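Long-range contacts in LPXTG-motif cell wall anchor domain protein (Mobiluncus mulieris, PDB 5U5O), which probably mediates adhesion of the bacterium as part of a giant cell-wall-anchored adhesin, built of Ig-like domains that carry intramolecular cross-links: residues A[44-49]-A[124-129]; A[65-70]-A[138-143]. One frame throughout, in Å; residues are numbered along the deposited sequence.

Contact 1: residues A[44-49]-A[124-129]; sequences YAIAGQ and EQLWAE
In the Ig-like, T-Q ester bond domain of this adhesin, residues 44-49 and 124-129 form an antiparallel ladder between two adjacent strands, a worked case of how alternation sorts side chains. A45 with W127 and A47 with Q125 are the hydrogen-bonded pairs, while I46 faces L126 and G48 faces E124 in non-hydrogen-bonded pairs. The shortest of the four backbone bonds, 2.8 Å from W127 N to A45 O, lies nearly along the carbonyl axis.

A polar pairing marks the face with A45 and A47. Q125 and Q49, which lies two residues past A47, the partner of Q125, meet diagonally across the ladder; each holds CG anti to the carbonyl carbon and bends at chi2, which brings their amides head to head, their planes only 18° apart. Q125 NE2 donates to Q49 OE1 over 2.9 Å, and Q49 NE2 returns a bond of 2.9 Å to Q125 OE1, both on in-plane lone pairs. This reciprocal grip, with a further bond from Q125 NE2 to N153, fixes which way the Q125 amide is turned. W127 sets its ring edge, in plane, against A45 O, and S146 and P148 touch its side chain.

The face with I46 and L126 looks into the sandwich. I46 puts CG1 in the crowded position (chi1 53°), and its CG2 meets L126 CD1 at 3.6 Å; L126 CD1 also touches Y44 CB at 3.7 Å. M99 packs on I46 and V5 on L126, while Y44 OH is bound to E39 N.

E124, with CG anti to its backbone N, bends at chi2 (80°) and folds its carboxylate back across the neighbouring strand. Nearby D31 would probably favour a proton on one of the two acids. E124 OE1 comes to rest 3.3 Å from G48 CA, over a glycine.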
# COMPACT_ATOMS: atom_id res chain seq x y z
N TYR A 44 24.83 -21.81 -15.16
CA TYR A 44 24.58 -21.45 -13.77
C TYR A 44 23.10 -21.67 -13.47
O TYR A 44 22.25 -21.71 -14.39
CB TYR A 44 24.88 -19.97 -13.55
CG TYR A 44 26.32 -19.62 -13.80
CD1 TYR A 44 26.80 -19.39 -15.08
CD2 TYR A 44 27.21 -19.44 -12.74
CE1 TYR A 44 28.14 -19.08 -15.31
CE2 TYR A 44 28.54 -19.09 -12.97
CZ TYR A 44 28.99 -18.91 -14.25
OH TYR A 44 30.31 -18.60 -14.54
N ALA A 45 22.79 -21.82 -12.19
CA ALA A 45 21.39 -21.73 -11.73
C ALA A 45 21.24 -20.42 -10.99
O ALA A 45 22.11 -19.99 -10.23
CB ALA A 45 21.02 -22.89 -10.82
N ILE A 46 20.10 -19.78 -11.22
CA ILE A 46 19.70 -18.57 -10.51
C ILE A 46 18.38 -18.78 -9.79
O ILE A 46 17.49 -19.48 -10.31
CB ILE A 46 19.68 -17.32 -11.43
CG1 ILE A 46 18.84 -17.54 -12.69
CG2 ILE A 46 21.13 -16.92 -11.74
CD1 ILE A 46 18.62 -16.25 -13.46
N ALA A 47 18.23 -18.15 -8.64
CA ALA A 47 16.95 -18.18 -7.90
C ALA A 47 16.66 -16.82 -7.39
O ALA A 47 17.57 -16.09 -6.93
CB ALA A 47 17.03 -19.16 -6.75
N GLY A 48 15.39 -16.46 -7.43
CA GLY A 48 14.90 -15.22 -6.87
C GLY A 48 13.74 -15.48 -5.91
O GLY A 48 12.96 -16.44 -6.10
N GLN A 49 13.61 -14.61 -4.92
CA GLN A 49 12.48 -14.61 -3.99
C GLN A 49 12.04 -13.19 -3.73
O GLN A 49 12.85 -12.28 -3.66
CB GLN A 49 12.82 -15.28 -2.65
CG GLN A 49 13.47 -16.63 -2.75
CD GLN A 49 14.97 -16.56 -3.01
OE1 GLN A 49 15.68 -15.70 -2.45
NE2 GLN A 49 15.47 -17.45 -3.86
N GLU A 124 18.31 -12.62 -4.55
CA GLU A 124 18.76 -13.45 -5.67
C GLU A 124 20.00 -14.24 -5.27
O GLU A 124 20.85 -13.73 -4.49
CB GLU A 124 19.11 -12.61 -6.90
CG GLU A 124 19.19 -13.39 -8.21
CD GLU A 124 17.82 -13.67 -8.82
OE1 GLU A 124 16.81 -13.05 -8.39
OE2 GLU A 124 17.75 -14.55 -9.69
N GLN A 125 20.10 -15.46 -5.75
CA GLN A 125 21.33 -16.25 -5.58
C GLN A 125 21.77 -16.83 -6.90
O GLN A 125 20.94 -17.16 -7.79
CB GLN A 125 21.15 -17.36 -4.54
CG GLN A 125 20.58 -16.90 -3.21
CD GLN A 125 19.05 -16.74 -3.25
OE1 GLN A 125 18.36 -17.60 -3.79
NE2 GLN A 125 18.53 -15.63 -2.72
N LEU A 126 23.10 -16.98 -7.01
CA LEU A 126 23.75 -17.53 -8.19
C LEU A 126 24.52 -18.78 -7.80
O LEU A 126 25.37 -18.70 -6.90
CB LEU A 126 24.72 -16.50 -8.77
CG LEU A 126 25.58 -16.90 -9.97
CD1 LEU A 126 24.72 -17.16 -11.19
CD2 LEU A 126 26.66 -15.85 -10.25
N TRP A 127 24.31 -19.88 -8.52
CA TRP A 127 24.90 -21.18 -8.22
C TRP A 127 25.77 -21.58 -9.42
O TRP A 127 25.32 -21.57 -10.57
CB TRP A 127 23.83 -22.25 -7.99
CG TRP A 127 22.96 -22.06 -6.79
CD1 TRP A 127 21.91 -21.19 -6.68
CD2 TRP A 127 23.02 -22.78 -5.56
NE1 TRP A 127 21.33 -21.31 -5.44
CE2 TRP A 127 21.98 -22.29 -4.74
CE3 TRP A 127 23.84 -23.80 -5.07
CZ2 TRP A 127 21.75 -22.77 -3.45
CZ3 TRP A 127 23.62 -24.27 -3.78
CH2 TRP A 127 22.58 -23.75 -2.99
N ALA A 128 27.03 -21.93 -9.15
CA ALA A 128 27.92 -22.39 -10.22
C ALA A 128 27.54 -23.78 -10.73
O ALA A 128 26.92 -24.57 -10.03
CB ALA A 128 29.37 -22.42 -9.76
N GLU A 129 27.94 -24.04 -11.96
CA GLU A 129 27.70 -25.33 -12.60
C GLU A 129 28.22 -26.47 -11.68
O GLU A 129 29.29 -26.36 -11.07
CB GLU A 129 28.41 -25.35 -13.96
CG GLU A 129 27.98 -26.48 -14.87
CD GLU A 129 28.65 -26.44 -16.23
OE1 GLU A 129 28.72 -25.36 -16.85
OE2 GLU A 129 29.10 -27.51 -16.69

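Contact 2: residues A[65-70]-A[138-143]; sequences KAATTV and TEVTPK
At K65, near the start of strand 64-71, the outer edge of the strand meets a small hairpin, and the contact with residues 138-143 then illustrates how an edge strand can be covered by a loop meeting it at a slant (51° between the touching parts). The side chain of K65 starts by passing the backbone of T138: its CB lies 3.5 Å from T138 O and 4.1 Å from T138 CB. With CG anti to the carbonyl carbon and every later torsion extended, the chain then runs straight out to E139, whose own CG is likewise anti to its carbonyl carbon. The salt bridge joins K65 NZ to E139 OE2 over 2.8 Å, the nitrogen coming from above the carboxylate plane, 29° out of it. The two chains cross obliquely and touch through their charged ends.

A66 turns its methyl away from the hairpin, onto M99 and L101 in the core. A67 points back toward it, and here packing replaces charge: A67 CB sits over the peptide joining T138 and E139, 3.7 Å from E139 N and 3.8 Å from T138 C. V140 CG2 adds a looser apolar touch at 4.2 Å from A67 CB. N136 OD1 accepts from E139 N of that peptide, and from T138 N of the one before, which closes an Asx turn.

Beyond A67 the two segments diverge. T68 and V70 turn inward, T68 on I46 and M99, V70 on I46 and T97, while T69 faces the hairpin, on Y132 and V135.

Strand 64-71 thus lies between strand 43-52, its partner in the sheet, and the 132-135/140-142 hairpin, which joins it by an A67-D137 backbone bond, while V140 and P142 of that hairpin reach W127 on strand 118-127.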
# COMPACT_ATOMS: atom_id res chain seq x y z
N LYS A 65 8.62 -17.14 -5.46
CA LYS A 65 9.93 -17.73 -5.72
C LYS A 65 10.03 -18.13 -7.18
O LYS A 65 9.04 -18.54 -7.77
CB LYS A 65 10.13 -18.98 -4.88
CG LYS A 65 10.16 -18.79 -3.38
CD LYS A 65 10.33 -20.16 -2.72
CE LYS A 65 10.40 -20.05 -1.21
NZ LYS A 65 10.79 -21.36 -0.61
N ALA A 66 11.22 -18.04 -7.76
CA ALA A 66 11.48 -18.53 -9.11
C ALA A 66 12.90 -19.04 -9.19
O ALA A 66 13.81 -18.49 -8.56
CB ALA A 66 11.33 -17.43 -10.14
N ALA A 67 13.14 -20.06 -10.01
CA ALA A 67 14.51 -20.57 -10.22
C ALA A 67 14.60 -21.10 -11.63
O ALA A 67 13.59 -21.53 -12.20
CB ALA A 67 14.85 -21.65 -9.21
N THR A 68 15.80 -21.05 -12.20
CA THR A 68 16.04 -21.53 -13.56
C THR A 68 17.54 -21.70 -13.79
O THR A 68 18.34 -21.32 -12.92
CB THR A 68 15.46 -20.56 -14.63
OG1 THR A 68 15.55 -21.15 -15.94
CG2 THR A 68 16.14 -19.19 -14.62
N THR A 69 17.91 -22.27 -14.93
CA THR A 69 19.30 -22.35 -15.34
C THR A 69 19.54 -21.39 -16.49
O THR A 69 18.62 -21.09 -17.27
CB THR A 69 19.71 -23.77 -15.74
OG1 THR A 69 18.76 -24.31 -16.65
CG2 THR A 69 19.82 -24.66 -14.51
N VAL A 70 20.78 -20.89 -16.57
CA VAL A 70 21.21 -19.92 -17.57
C VAL A 70 22.57 -20.32 -18.12
O VAL A 70 23.53 -20.46 -17.35
CB VAL A 70 21.37 -18.51 -16.96
CG1 VAL A 70 21.94 -17.55 -17.99
CG2 VAL A 70 20.06 -17.99 -16.41
N THR A 138 10.89 -23.20 -8.66
CA THR A 138 10.87 -22.35 -7.47
C THR A 138 12.17 -22.30 -6.66
O THR A 138 12.45 -21.27 -6.07
CB THR A 138 9.71 -22.74 -6.51
OG1 THR A 138 9.83 -24.12 -6.15
CG2 THR A 138 8.34 -22.49 -7.16
N GLU A 139 12.92 -23.41 -6.60
CA GLU A 139 14.08 -23.51 -5.71
C GLU A 139 15.21 -24.28 -6.36
O GLU A 139 14.98 -25.11 -7.24
CB GLU A 139 13.70 -24.24 -4.42
CG GLU A 139 12.59 -23.60 -3.61
CD GLU A 139 12.35 -24.32 -2.30
OE1 GLU A 139 12.30 -25.57 -2.30
OE2 GLU A 139 12.19 -23.64 -1.26
N VAL A 140 16.42 -23.98 -5.91
CA VAL A 140 17.61 -24.77 -6.20
C VAL A 140 17.85 -25.67 -4.99
O VAL A 140 17.89 -25.19 -3.85
CB VAL A 140 18.83 -23.86 -6.44
CG1 VAL A 140 20.10 -24.67 -6.68
CG2 VAL A 140 18.58 -22.91 -7.62
N THR A 141 18.03 -26.97 -5.24
CA THR A 141 18.38 -27.93 -4.19
C THR A 141 19.91 -28.04 -4.17
O THR A 141 20.51 -28.36 -5.19
CB THR A 141 17.79 -29.32 -4.48
OG1 THR A 141 16.38 -29.19 -4.70
CG2 THR A 141 18.03 -30.29 -3.32
N PRO A 142 20.54 -27.78 -3.00
CA PRO A 142 22.00 -27.94 -2.94
C PRO A 142 22.44 -29.41 -2.90
O PRO A 142 21.62 -30.31 -2.72
CB PRO A 142 22.37 -27.25 -1.63
CG PRO A 142 21.15 -27.31 -0.79
CD PRO A 142 19.99 -27.24 -1.74
N LYS A 143 23.74 -29.61 -3.09
CA LYS A 143 24.37 -30.90 -2.85
C LYS A 143 24.86 -30.88 -1.41
O LYS A 143 25.93 -30.33 -1.13
CB LYS A 143 25.54 -31.12 -3.79
CG LYS A 143 25.12 -31.21 -5.24
CD LYS A 143 26.24 -31.77 -6.09
CE LYS A 143 25.79 -31.94 -7.53
NZ LYS A 143 26.93 -32.33 -8.40

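Overall arrangement
From the N terminus, strands 4-10 and 26-36 enter one sheet of the domain before the chain reaches strand 43-52 and turns back as strand 64-71. The chain next passes through strand 94-104 of the opposing sheet and returns as 118-127, where contact 1 closes a long loop onto 44-49. Contact 2 closes another when the 132-135/140-142 hairpin comes back to 65-70. Since the segments alternate, the loops cross without nesting. They are stitched together through strands 43-52 and 64-71, where Y44 O meets V70 N and G48 N meets A66 O, joining the interior of the sheet to its hairpin cover.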